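Local coordinates for DMATS type aromatic prenyltransferase (Streptomyces coelicolor, PDB 6ZS0), which probably catalyses the transfer of a dimethylallyl group to the 5-position of the indole ring of tryptophan, at residues Q33-A38 against M78-E83; G215-L220 against F271-P276; P276-V281 against Y342-A347; A289-V294 against S303-A308. One frame throughout, in Å; residues are numbered along the deposited sequence.

All four contacts bind peripheral elements to the ABBA prenyltransferase barrel or to one another. Contacts 1 and 2 lie on opposite sides of the chain's centre, about 28 Å apart between their centres, yet follow one recipe: buried aliphatic or aromatic side chains from a strand meet a helix or a turn, without a hydrogen bond between them. Contact 3, which shares P276 with contact 2, is partly buried at the barrel's end and works through charge and water. Contact 4 joins two outer helices, apolar inside and polar toward an exposed histidine; R290 of its first helix probably hydrogen-bonds Y280 of contact 3.

Contact 1: residues Q33-A38 against M78-E83; sequences QVLTDA and MRVLVE
L35 reaches from the helix toward two valines, V80 and V82, which both project from the same side of the strand. Its CB lies too far back to touch either of them, and CG likewise serves as a spacer. The contact is made at the fork. L35 CD1 meets V80 CG2 at 4.2 Å and also lies 4.3 Å from CB of V82, so one methyl bridges two residues that are neighbours on this side of the strand. L35 CD2 diverges and passes V80 CG2 more loosely, at 4.4 Å. The torsions account for this reach: CG is anti to the backbone N (chi1 174°), and chi2 of 56° swings CD1 down onto the strand.

This is the outer-helix-on-barrel packing of the ABBA fold, in which helices surround a closed antiparallel sheet. Here the axes of helix 33-38 and strand 78-82 run almost alongside each other, inclined by 11° and 10.0 Å apart at their closest. V80 and V82 point outward to the helix, while the intervening L81 points away from it.

One turn further along the helix, A38 takes over. A38 CB faces V82 directly and meets V82 CG1 at 4.1 Å; consistent with the short alanine side chain, the CA atoms of A38 and V82 are 7.3 Å apart. V82 is modelled in two conformers, so the contact of its CG1 with A38 is less certain. Beyond the pair, M105 of helix 91-109 also touches A38, and L138 of the adjoining strand packs beside V80.

Contact 2: residues G215-L220 against F271-P276; sequences GRAARL and FTLYIP
L220 pushes its side chain into the hollow between F271 and L273, which rise from the same side of the strand. Its base fills one half of the gap: L220 CB rests obliquely against the far end of the phenyl ring, 3.7 Å from F271 CE2 and 3.8 Å from F271 CZ. Its tip fills the other half, where L220 CD1 meets L273 CD1 at 4.2 Å.

The fit is reciprocal. L273 is a forked bump, and the notch that receives it lies between L220 and A217; its second prong, L273 CD2, touches A217 CB at 4.1 Å. That notch is made by a type I turn from A217 to L220, closed by a bond from L220 N to A217 O, which brings the two side chains side by side.

In the ABBA barrel, strand 270-275 alternates its residues: F271 and L273 face the outer layer, whereas T272 and Y274 point the other way. Outer helix 229-240 contributes to the same layer, with F236 against A217 and V232 against L273. The F271 ring also meets that of H258 on the adjacent strand, their planes inclined at about 55°. CG of F271 stands anti to its own amide nitrogen (chi1 167°), which carries the ring out to L220.

Contact 3: residues P276-V281 against Y342-A347; sequences PVRDYV and YLSSEA
R278 stretches toward S344 and E346 without reaching either by a direct bond. R278 NH2 stays 4.4 Å from S344 OG and equally far from E346 OE2. The carboxylate oxygen lies well out of the guanidinium plane, with no N-H directed at it, so any direct attraction is probably electrostatic only.

Two waters lie between the groups. One sits in the guanidinium plane, at its edge, and accepts from R278 NH2 at 3.1 Å; it passes a weak bond to E346 OE2. The second lies between R278 NH2 and S344 OG, but it is placed too close to the arginine to be trusted, and this whole bridge is doubtful.

The firmer parts lie behind these tips. Residues 277-279 form a short 3-10 turn, tied by D279 N to P276 O and Y280 N to V277 O, and V277 touches I324 and A287. Strands 270-275 and 338-344 of the ABBA barrel run parallel with strand 324-332 between them, so both segments emerge at the same end of the barrel, straddling the start of that middle strand. S344 is held there by a hydrogen bond from its hydroxyl to the carbonyl of G322.

The arginine leaves its turn with CG between backbone N and carbonyl carbon (chi1 63°) and bends again about CG-CD (chi3 -68°), a long arm whose further ion pair with D59 is weak. E346 also makes a long, weak ion pair with R315 through OE1.

Contact 4: residues A289-V294 against S303-A308; sequences ARASTV and SVLHRA
S292 OG hydrogen-bonds the carbonyl of L288, one turn back in its own helix, and the edge of the H306 imidazole abuts it from the facing helix. The oxygen lies near the ring's plane, with H306 CE1 at 3.1 Å from S292 OG and its C-H directed roughly at it. H306 NE2 is further off, at 3.9 Å from S292 OG, and makes no hydrogen bond to the hydroxyl. A chi1 of -64° at S292 places OG beside the backbone N, facing H306.

The ring is itself held in place, because H306 ND1 bonds the carbonyl of A302, one turn earlier. That bond restrains the imidazole's rotation and implies a proton on ND1, leaving the CE1 edge turned toward S292.

Helices 284-297 and 303-312 follow each other closely in the chain and pair up in the outer layer of the ABBA fold, against barrel strand 338-344. V294 touches V339 of that strand, and L305 touches A341.

Deeper in the pair the chemistry turns apolar. L305, with CG anti to the backbone N (chi1 -177°), sends CD2 straight at the methyl of A291; A291 CB and L305 CD2 are 3.5 Å apart, tighter than usual for two carbons. The small side chains of A291 and S292 are consistent with this approach, with the CA atoms of S292 and L305 8.1 Å apart.

Contact 1: residues Q33-A38 against M78-E83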
loop_
_atom_site.group_PDB
_atom_site.type_symbol
_atom_site.label_atom_id
_atom_site.label_comp_id
_atom_site.label_asym_id
_atom_site.label_seq_id
_atom_site.Cartn_x
_atom_site.Cartn_y
_atom_site.Cartn_z
ATOM N N GLN A 33 4.811 16.370 9.687
ATOM C CA GLN A 33 4.062 17.570 9.240
ATOM C C GLN A 33 3.349 17.248 7.910
ATOM O O GLN A 33 2.191 17.631 7.743
ATOM C CB GLN A 33 5.002 18.776 9.144
ATOM C CG GLN A 33 4.369 19.990 8.486
ATOM C CD GLN A 33 5.274 21.202 8.492
ATOM O OE1 GLN A 33 6.480 21.099 8.254
ATOM N NE2 GLN A 33 4.688 22.370 8.725
ATOM N N VAL A 34 4.002 16.535 7.004
ATOM C CA VAL A 34 3.399 16.194 5.689
ATOM C C VAL A 34 2.147 15.320 5.929
ATOM O O VAL A 34 1.121 15.571 5.259
ATOM C CB VAL A 34 4.420 15.517 4.770
ATOM C CG1 VAL A 34 3.780 14.892 3.543
ATOM C CG2 VAL A 34 5.511 16.489 4.347
ATOM N N LEU A 35 2.219 14.370 6.863
ATOM C CA LEU A 35 1.101 13.420 7.109
ATOM C C LEU A 35 -0.051 14.186 7.748
ATOM O O LEU A 35 -1.172 14.053 7.290
ATOM C CB LEU A 35 1.548 12.280 8.019
ATOM C CG LEU A 35 0.418 11.335 8.451
ATOM C CD1 LEU A 35 -0.304 10.756 7.241
ATOM C CD2 LEU A 35 0.928 10.241 9.364
ATOM N N THR A 36 0.246 15.029 8.744
ATOM C CA THR A 36 -0.782 15.879 9.384
ATOM C C THR A 36 -1.484 16.697 8.306
ATOM O O THR A 36 -2.701 16.758 8.323
ATOM C CB THR A 36 -0.171 16.810 10.446
ATOM O OG1 THR A 36 0.379 15.968 11.450
ATOM C CG2 THR A 36 -1.169 17.771 11.037
ATOM N N ASP A 37 -0.736 17.349 7.423
ATOM C CA ASP A 37 -1.341 18.227 6.385
ATOM C C ASP A 37 -2.160 17.380 5.398
ATOM O O ASP A 37 -3.221 17.826 5.001
ATOM C CB ASP A 37 -0.288 19.052 5.638
ATOM C CG ASP A 37 -0.895 20.155 4.768
ATOM O OD1 ASP A 37 -1.570 21.050 5.309
ATOM O OD2 ASP A 37 -0.701 20.100 3.550
ATOM N N ALA A 38 -1.658 16.204 5.033
ATOM C CA ALA A 38 -2.330 15.265 4.097
ATOM C C ALA A 38 -3.678 14.810 4.686
ATOM O O ALA A 38 -4.651 14.741 3.947
ATOM C CB ALA A 38 -1.410 14.126 3.789
ATOM N N MET A 78 10.799 3.419 3.876
ATOM C CA MET A 78 9.505 3.548 4.569
ATOM C C MET A 78 8.532 4.290 3.678
ATOM O O MET A 78 8.932 5.289 3.050
ATOM C CB MET A 78 9.680 4.279 5.883
ATOM C CG MET A 78 8.413 4.483 6.610
ATOM S SD MET A 78 8.782 5.255 8.173
ATOM C CE MET A 78 7.124 5.709 8.705
ATOM N N ARG A 79 7.301 3.803 3.632
ATOM C CA ARG A 79 6.194 4.550 3.001
ATOM C C ARG A 79 5.061 4.743 3.990
ATOM O O ARG A 79 4.870 3.920 4.901
ATOM C CB ARG A 79 5.666 3.839 1.762
ATOM C CG ARG A 79 6.680 3.733 0.647
ATOM C CD ARG A 79 6.158 2.856 -0.467
ATOM N NE ARG A 79 7.012 3.000 -1.630
ATOM C CZ ARG A 79 8.229 2.471 -1.742
ATOM N NH1 ARG A 79 8.744 1.744 -0.757
ATOM N NH2 ARG A 79 8.930 2.671 -2.846
ATOM N N VAL A 80 4.274 5.786 3.743
ATOM C CA VAL A 80 2.979 5.981 4.436
ATOM C C VAL A 80 1.909 6.184 3.377
ATOM O O VAL A 80 2.138 6.970 2.427
ATOM C CB VAL A 80 2.985 7.142 5.429
ATOM C CG1 VAL A 80 3.333 8.457 4.759
ATOM C CG2 VAL A 80 1.663 7.229 6.171
ATOM N N LEU A 81 0.829 5.433 3.510
ATOM C CA LEU A 81 -0.335 5.476 2.618
ATOM C C LEU A 81 -1.444 6.217 3.352
ATOM O O LEU A 81 -1.714 5.905 4.537
ATOM C CB LEU A 81 -0.779 4.061 2.275
ATOM C CG LEU A 81 -1.999 3.966 1.350
ATOM C CD1 LEU A 81 -1.637 4.386 -0.062
ATOM C CD2 LEU A 81 -2.539 2.562 1.375
ATOM N N VAL A 82 -2.068 7.189 2.700
ATOM C CA VAL A 82 -3.113 8.012 3.357
ATOM C C VAL A 82 -4.258 8.257 2.383
ATOM O O VAL A 82 -4.028 8.340 1.156
ATOM C CB VAL A 82 -2.552 9.353 3.873
ATOM C CG1 VAL A 82 -1.890 10.146 2.765
ATOM C CG2 VAL A 82 -3.624 10.197 4.521
ATOM N N GLU A 83 -5.455 8.430 2.922
ATOM C CA GLU A 83 -6.629 8.869 2.142
ATOM C C GLU A 83 -6.901 10.324 2.505
ATOM O O GLU A 83 -7.518 10.594 3.528
ATOM C CB GLU A 83 -7.814 7.964 2.451
ATOM C CG GLU A 83 -9.070 8.430 1.747
ATOM C CD GLU A 83 -10.244 7.485 1.904
ATOM O OE1 GLU A 83 -10.533 6.711 0.971
ATOM O OE2 GLU A 83 -10.854 7.553 2.922
#

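Contact 2: residues G215-L220 against F271-P276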
loop_
_atom_site.group_PDB
_atom_site.type_symbol
_atom_site.label_atom_id
_atom_site.label_comp_id
_atom_site.label_asym_id
_atom_site.label_seq_id
_atom_site.Cartn_x
_atom_site.Cartn_y
_atom_site.Cartn_z
ATOM N N GLY A 215 1.205 -22.361 -8.293
ATOM C CA GLY A 215 1.459 -22.526 -9.737
ATOM C C GLY A 215 0.946 -21.362 -10.552
ATOM O O GLY A 215 1.644 -20.923 -11.468
ATOM N N ARG A 216 -0.258 -20.868 -10.248
ATOM C CA ARG A 216 -0.846 -19.753 -11.019
ATOM C C ARG A 216 -0.014 -18.494 -10.734
ATOM O O ARG A 216 0.264 -17.721 -11.679
ATOM C CB ARG A 216 -2.330 -19.581 -10.704
ATOM C CG ARG A 216 -3.038 -18.684 -11.705
ATOM C CD ARG A 216 -4.515 -18.497 -11.437
ATOM N NE ARG A 216 -5.158 -19.799 -11.277
ATOM C CZ ARG A 216 -5.754 -20.227 -10.181
ATOM N NH1 ARG A 216 -5.928 -19.405 -9.154
ATOM N NH2 ARG A 216 -6.227 -21.462 -10.127
ATOM N N ALA A 217 0.395 -18.324 -9.487
ATOM C CA ALA A 217 1.202 -17.174 -9.025
ATOM C C ALA A 217 2.508 -17.129 -9.829
ATOM O O ALA A 217 2.880 -16.072 -10.303
ATOM C CB ALA A 217 1.453 -17.298 -7.552
ATOM N N ALA A 218 3.120 -18.284 -10.035
ATOM C CA ALA A 218 4.367 -18.449 -10.827
ATOM C C ALA A 218 4.177 -18.010 -12.288
ATOM O O ALA A 218 5.191 -17.717 -12.943
ATOM C CB ALA A 218 4.791 -19.889 -10.745
ATOM N N ARG A 219 2.951 -17.964 -12.806
ATOM C CA ARG A 219 2.656 -17.630 -14.224
ATOM C C ARG A 219 2.150 -16.187 -14.397
ATOM O O ARG A 219 1.851 -15.825 -15.531
ATOM C CB ARG A 219 1.674 -18.671 -14.788
ATOM C CG ARG A 219 2.332 -20.022 -15.020
ATOM C CD ARG A 219 1.414 -21.068 -15.623
ATOM N NE ARG A 219 0.512 -21.620 -14.617
ATOM C CZ ARG A 219 -0.772 -21.295 -14.474
ATOM N NH1 ARG A 219 -1.476 -21.866 -13.516
ATOM N NH2 ARG A 219 -1.345 -20.407 -15.279
ATOM N N LEU A 220 2.080 -15.363 -13.348
ATOM C CA LEU A 220 1.532 -13.983 -13.489
ATOM C C LEU A 220 2.551 -13.034 -14.128
ATOM O O LEU A 220 2.124 -11.936 -14.608
ATOM C CB LEU A 220 1.119 -13.461 -12.123
ATOM C CG LEU A 220 -0.052 -14.183 -11.492
ATOM C CD1 LEU A 220 -0.210 -13.733 -10.063
ATOM C CD2 LEU A 220 -1.332 -13.962 -12.285
ATOM N N PHE A 271 7.070 -6.382 -11.458
ATOM C CA PHE A 271 5.974 -7.250 -10.976
ATOM C C PHE A 271 6.058 -7.404 -9.461
ATOM O O PHE A 271 7.141 -7.699 -8.930
ATOM C CB PHE A 271 6.043 -8.606 -11.658
ATOM C CG PHE A 271 5.172 -9.650 -11.018
ATOM C CD1 PHE A 271 5.696 -10.557 -10.115
ATOM C CD2 PHE A 271 3.816 -9.696 -11.289
ATOM C CE1 PHE A 271 4.889 -11.526 -9.533
ATOM C CE2 PHE A 271 3.015 -10.660 -10.699
ATOM C CZ PHE A 271 3.555 -11.584 -9.830
ATOM N N THR A 272 4.920 -7.254 -8.769
ATOM C CA THR A 272 4.863 -7.507 -7.313
ATOM C C THR A 272 3.696 -8.440 -7.023
ATOM O O THR A 272 2.593 -8.244 -7.631
ATOM C CB THR A 272 4.737 -6.207 -6.505
ATOM O OG1 THR A 272 5.848 -5.363 -6.829
ATOM C CG2 THR A 272 4.687 -6.474 -5.013
ATOM N N LEU A 273 3.927 -9.430 -6.161
ATOM C CA LEU A 273 2.846 -10.276 -5.597
ATOM C C LEU A 273 2.602 -9.935 -4.132
ATOM O O LEU A 273 3.568 -9.902 -3.364
ATOM C CB LEU A 273 3.214 -11.751 -5.733
ATOM C CG LEU A 273 2.147 -12.729 -5.239
ATOM C CD1 LEU A 273 0.922 -12.690 -6.116
ATOM C CD2 LEU A 273 2.690 -14.150 -5.204
ATOM N N TYR A 274 1.343 -9.642 -3.795
ATOM C CA TYR A 274 0.879 -9.250 -2.440
ATOM C C TYR A 274 0.043 -10.397 -1.861
ATOM O O TYR A 274 -0.954 -10.834 -2.496
ATOM C CB TYR A 274 0.014 -7.989 -2.494
ATOM C CG TYR A 274 0.667 -6.775 -3.117
ATOM C CD1 TYR A 274 1.251 -5.780 -2.337
ATOM C CD2 TYR A 274 0.685 -6.614 -4.492
ATOM C CE1 TYR A 274 1.863 -4.670 -2.922
ATOM C CE2 TYR A 274 1.256 -5.499 -5.087
ATOM C CZ TYR A 274 1.873 -4.541 -4.309
ATOM O OH TYR A 274 2.478 -3.461 -4.906
ATOM N N ILE A 275 0.438 -10.890 -0.699
ATOM C CA ILE A 275 -0.321 -11.918 0.050
ATOM C C ILE A 275 -0.866 -11.293 1.336
ATOM O O ILE A 275 -0.097 -10.804 2.156
ATOM C CB ILE A 275 0.572 -13.140 0.338
ATOM C CG1 ILE A 275 1.188 -13.749 -0.929
ATOM C CG2 ILE A 275 -0.199 -14.168 1.139
ATOM C CD1 ILE A 275 0.232 -14.211 -1.931
ATOM N N PRO A 276 -2.195 -11.353 1.565
ATOM C CA PRO A 276 -2.811 -10.841 2.796
ATOM C C PRO A 276 -2.563 -11.799 3.977
ATOM O O PRO A 276 -3.483 -12.479 4.452
ATOM C CB PRO A 276 -4.282 -10.717 2.406
ATOM C CG PRO A 276 -4.484 -11.798 1.398
ATOM C CD PRO A 276 -3.190 -11.861 0.615
#

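Contact 3: residues P276-V281 against Y342-A347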
loop_
_atom_site.group_PDB
_atom_site.type_symbol
_atom_site.label_atom_id
_atom_site.label_comp_id
_atom_site.label_asym_id
_atom_site.label_seq_id
_atom_site.Cartn_x
_atom_site.Cartn_y
_atom_site.Cartn_z
ATOM N N PRO A 276 -2.195 -11.353 1.565
ATOM C CA PRO A 276 -2.811 -10.841 2.796
ATOM C C PRO A 276 -2.563 -11.799 3.977
ATOM O O PRO A 276 -3.483 -12.479 4.452
ATOM C CB PRO A 276 -4.282 -10.717 2.406
ATOM C CG PRO A 276 -4.484 -11.798 1.398
ATOM C CD PRO A 276 -3.190 -11.861 0.615
ATOM N N VAL A 277 -1.329 -11.762 4.473
ATOM C CA VAL A 277 -0.833 -12.747 5.482
ATOM C C VAL A 277 -1.719 -12.709 6.734
ATOM O O VAL A 277 -1.852 -13.744 7.381
ATOM C CB VAL A 277 0.644 -12.494 5.818
ATOM C CG1 VAL A 277 0.877 -11.151 6.422
ATOM C CG2 VAL A 277 1.214 -13.567 6.737
ATOM N N ARG A 278 -2.352 -11.568 7.052
ATOM C CA ARG A 278 -3.175 -11.458 8.285
ATOM C C ARG A 278 -4.312 -12.459 8.266
ATOM O O ARG A 278 -4.856 -12.752 9.338
ATOM C CB ARG A 278 -3.711 -10.038 8.533
ATOM C CG ARG A 278 -4.658 -9.480 7.481
ATOM C CD ARG A 278 -5.262 -8.184 7.992
ATOM N NE ARG A 278 -6.138 -8.512 9.109
ATOM C CZ ARG A 278 -6.551 -7.670 10.074
ATOM N NH1 ARG A 278 -7.321 -8.127 11.035
ATOM N NH2 ARG A 278 -6.204 -6.411 10.069
ATOM N N ASP A 279 -4.761 -12.917 7.084
ATOM C CA ASP A 279 -5.883 -13.878 6.966
ATOM C C ASP A 279 -5.397 -15.319 7.140
ATOM O O ASP A 279 -6.235 -16.172 7.200
ATOM C CB ASP A 279 -6.585 -13.743 5.619
ATOM C CG ASP A 279 -7.399 -12.485 5.468
ATOM O OD1 ASP A 279 -7.506 -11.720 6.451
ATOM O OD2 ASP A 279 -8.009 -12.336 4.387
ATOM N N TYR A 280 -4.093 -15.551 7.290
ATOM C CA TYR A 280 -3.507 -16.924 7.160
ATOM C C TYR A 280 -2.657 -17.272 8.379
ATOM O O TYR A 280 -1.913 -18.262 8.297
ATOM C CB TYR A 280 -2.690 -17.048 5.859
ATOM C CG TYR A 280 -3.540 -16.795 4.637
ATOM C CD1 TYR A 280 -4.625 -17.589 4.354
ATOM C CD2 TYR A 280 -3.274 -15.744 3.781
ATOM C CE1 TYR A 280 -5.455 -17.339 3.278
ATOM C CE2 TYR A 280 -4.066 -15.488 2.677
ATOM C CZ TYR A 280 -5.161 -16.295 2.414
ATOM O OH TYR A 280 -6.005 -16.042 1.368
ATOM N N VAL A 281 -2.757 -16.507 9.457
ATOM C CA VAL A 281 -1.941 -16.717 10.682
ATOM C C VAL A 281 -2.848 -16.739 11.906
ATOM O O VAL A 281 -3.923 -16.157 11.853
ATOM C CB VAL A 281 -0.897 -15.609 10.836
ATOM C CG1 VAL A 281 0.118 -15.656 9.724
ATOM C CG2 VAL A 281 -1.550 -14.243 10.929
ATOM N N TYR A 342 3.514 -4.610 4.885
ATOM C CA TYR A 342 2.471 -3.579 5.060
ATOM C C TYR A 342 2.000 -3.660 6.500
ATOM O O TYR A 342 1.557 -4.751 6.927
ATOM C CB TYR A 342 1.363 -3.762 4.014
ATOM C CG TYR A 342 1.896 -3.497 2.640
ATOM C CD1 TYR A 342 2.599 -4.478 1.956
ATOM C CD2 TYR A 342 1.864 -2.235 2.094
ATOM C CE1 TYR A 342 3.180 -4.234 0.727
ATOM C CE2 TYR A 342 2.447 -1.967 0.870
ATOM C CZ TYR A 342 3.123 -2.961 0.192
ATOM O OH TYR A 342 3.712 -2.685 -1.015
ATOM N N LEU A 343 2.077 -2.541 7.210
ATOM C CA LEU A 343 1.884 -2.471 8.672
ATOM C C LEU A 343 0.654 -1.630 9.003
ATOM O O LEU A 343 0.587 -0.442 8.599
ATOM C CB LEU A 343 3.140 -1.898 9.323
ATOM C CG LEU A 343 4.429 -2.648 8.978
ATOM C CD1 LEU A 343 5.661 -1.944 9.553
ATOM C CD2 LEU A 343 4.374 -4.096 9.415
ATOM N N SER A 344 -0.258 -2.230 9.747
ATOM C CA SER A 344 -1.548 -1.636 10.122
ATOM C C SER A 344 -1.342 -0.607 11.234
ATOM O O SER A 344 -0.667 -0.910 12.208
ATOM C CB SER A 344 -2.507 -2.732 10.558
ATOM O OG SER A 344 -2.798 -3.612 9.469
ATOM N N SER A 345 -1.968 0.556 11.141
ATOM C CA SER A 345 -1.931 1.568 12.214
ATOM C C SER A 345 -2.762 1.112 13.424
ATOM O O SER A 345 -2.344 1.307 14.549
ATOM C CB SER A 345 -2.365 2.906 11.679
ATOM O OG SER A 345 -2.613 3.796 12.750
ATOM N N GLU A 346 -3.935 0.534 13.201
ATOM C CA GLU A 346 -4.843 0.015 14.267
ATOM C C GLU A 346 -5.193 1.143 15.249
ATOM O O GLU A 346 -5.315 0.895 16.448
ATOM C CB GLU A 346 -4.225 -1.260 14.862
ATOM C CG GLU A 346 -4.210 -2.390 13.826
ATOM C CD GLU A 346 -4.086 -3.816 14.320
ATOM O OE1 GLU A 346 -4.068 -4.014 15.526
ATOM O OE2 GLU A 346 -4.002 -4.724 13.469
ATOM N N ALA A 347 -5.485 2.328 14.732
ATOM C CA ALA A 347 -5.921 3.475 15.548
ATOM C C ALA A 347 -7.278 3.177 16.191
ATOM O O ALA A 347 -7.621 3.892 17.169
ATOM C CB ALA A 347 -6.007 4.720 14.707
HETATM O O HOH W 1 -7.083 -4.460 12.342
HETATM O O HOH W 2 -5.212 -4.517 8.924
#

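Contact 4: residues A289-V294 against S303-A308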
loop_
_atom_site.group_PDB
_atom_site.type_symbol
_atom_site.label_atom_id
_atom_site.label_comp_id
_atom_site.label_asym_id
_atom_site.label_seq_id
_atom_site.Cartn_x
_atom_site.Cartn_y
_atom_site.Cartn_z
ATOM N N ALA A 289 7.302 -14.218 11.969
ATOM C CA ALA A 289 8.155 -15.396 11.715
ATOM C C ALA A 289 8.233 -15.669 10.194
ATOM O O ALA A 289 9.364 -15.853 9.654
ATOM C CB ALA A 289 7.633 -16.571 12.498
ATOM N N ARG A 290 7.094 -15.643 9.498
ATOM C CA ARG A 290 7.047 -15.874 8.034
ATOM C C ARG A 290 7.756 -14.737 7.312
ATOM O O ARG A 290 8.532 -15.002 6.402
ATOM C CB ARG A 290 5.604 -15.975 7.548
ATOM C CG ARG A 290 4.878 -17.196 8.074
ATOM C CD ARG A 290 3.465 -17.307 7.561
ATOM N NE ARG A 290 2.670 -18.267 8.299
ATOM C CZ ARG A 290 1.374 -18.473 8.098
ATOM N NH1 ARG A 290 0.739 -17.838 7.120
ATOM N NH2 ARG A 290 0.717 -19.326 8.858
ATOM N N ALA A 291 7.515 -13.487 7.707
ATOM C CA ALA A 291 8.232 -12.354 7.091
ATOM C C ALA A 291 9.740 -12.548 7.243
ATOM O O ALA A 291 10.496 -12.266 6.267
ATOM C CB ALA A 291 7.790 -11.077 7.717
ATOM N N SER A 292 10.172 -12.973 8.426
ATOM C CA SER A 292 11.615 -13.148 8.736
ATOM C C SER A 292 12.201 -14.220 7.807
ATOM O O SER A 292 13.304 -14.010 7.287
ATOM C CB SER A 292 11.810 -13.446 10.190
ATOM O OG SER A 292 11.402 -12.350 10.993
ATOM N N THR A 293 11.476 -15.307 7.561
ATOM C CA THR A 293 11.884 -16.396 6.625
ATOM C C THR A 293 12.032 -15.838 5.204
ATOM O O THR A 293 13.034 -16.141 4.544
ATOM C CB THR A 293 10.909 -17.572 6.656
ATOM O OG1 THR A 293 10.869 -18.050 8.002
ATOM C CG2 THR A 293 11.307 -18.682 5.704
ATOM N N VAL A 294 11.082 -15.043 4.732
ATOM C CA VAL A 294 11.144 -14.461 3.358
ATOM C C VAL A 294 12.376 -13.563 3.250
ATOM O O VAL A 294 13.096 -13.627 2.220
ATOM C CB VAL A 294 9.866 -13.684 3.012
ATOM C CG1 VAL A 294 10.002 -12.985 1.665
ATOM C CG2 VAL A 294 8.646 -14.601 3.026
ATOM N N SER A 303 15.669 -8.052 11.928
ATOM C CA SER A 303 15.596 -7.378 13.252
ATOM C C SER A 303 14.895 -6.008 13.138
ATOM O O SER A 303 14.172 -5.639 14.070
ATOM C CB SER A 303 16.972 -7.266 13.896
ATOM O OG SER A 303 17.794 -6.369 13.179
ATOM N N VAL A 304 15.057 -5.285 12.029
ATOM C CA VAL A 304 14.382 -3.967 11.855
ATOM C C VAL A 304 12.864 -4.191 11.860
ATOM O O VAL A 304 12.166 -3.399 12.475
ATOM C CB VAL A 304 14.855 -3.211 10.595
ATOM C CG1 VAL A 304 13.923 -2.076 10.208
ATOM C CG2 VAL A 304 16.259 -2.659 10.765
ATOM N N LEU A 305 12.370 -5.254 11.230
ATOM C CA LEU A 305 10.903 -5.499 11.185
ATOM C C LEU A 305 10.383 -5.817 12.591
ATOM O O LEU A 305 9.279 -5.371 12.908
ATOM C CB LEU A 305 10.581 -6.614 10.199
ATOM C CG LEU A 305 9.089 -6.906 10.021
ATOM C CD1 LEU A 305 8.325 -5.718 9.420
ATOM C CD2 LEU A 305 8.897 -8.134 9.153
ATOM N N HIS A 306 11.163 -6.519 13.423
ATOM C CA HIS A 306 10.782 -6.773 14.843
ATOM C C HIS A 306 10.663 -5.447 15.600
ATOM O O HIS A 306 9.680 -5.270 16.340
ATOM C CB HIS A 306 11.770 -7.720 15.536
ATOM C CG HIS A 306 11.716 -9.110 15.023
ATOM N ND1 HIS A 306 12.063 -9.428 13.735
ATOM C CD2 HIS A 306 11.379 -10.273 15.620
ATOM C CE1 HIS A 306 11.927 -10.718 13.547
ATOM N NE2 HIS A 306 11.529 -11.267 14.697
ATOM N N ARG A 307 11.603 -4.530 15.406
ATOM C CA ARG A 307 11.547 -3.195 16.045
ATOM C C ARG A 307 10.369 -2.395 15.476
ATOM O O ARG A 307 9.758 -1.640 16.246
ATOM C CB ARG A 307 12.860 -2.442 15.852
ATOM C CG ARG A 307 14.018 -3.104 16.583
ATOM C CD ARG A 307 15.270 -2.251 16.597
ATOM N NE ARG A 307 16.265 -2.763 15.662
ATOM C CZ ARG A 307 16.810 -2.082 14.651
ATOM N NH1 ARG A 307 16.472 -0.817 14.405
ATOM N NH2 ARG A 307 17.708 -2.681 13.888
ATOM N N ALA A 308 10.073 -2.558 14.181
ATOM C CA ALA A 308 8.975 -1.822 13.510
ATOM C C ALA A 308 7.650 -2.177 14.183
ATOM O O ALA A 308 6.866 -1.283 14.448
ATOM C CB ALA A 308 8.964 -2.147 12.044
#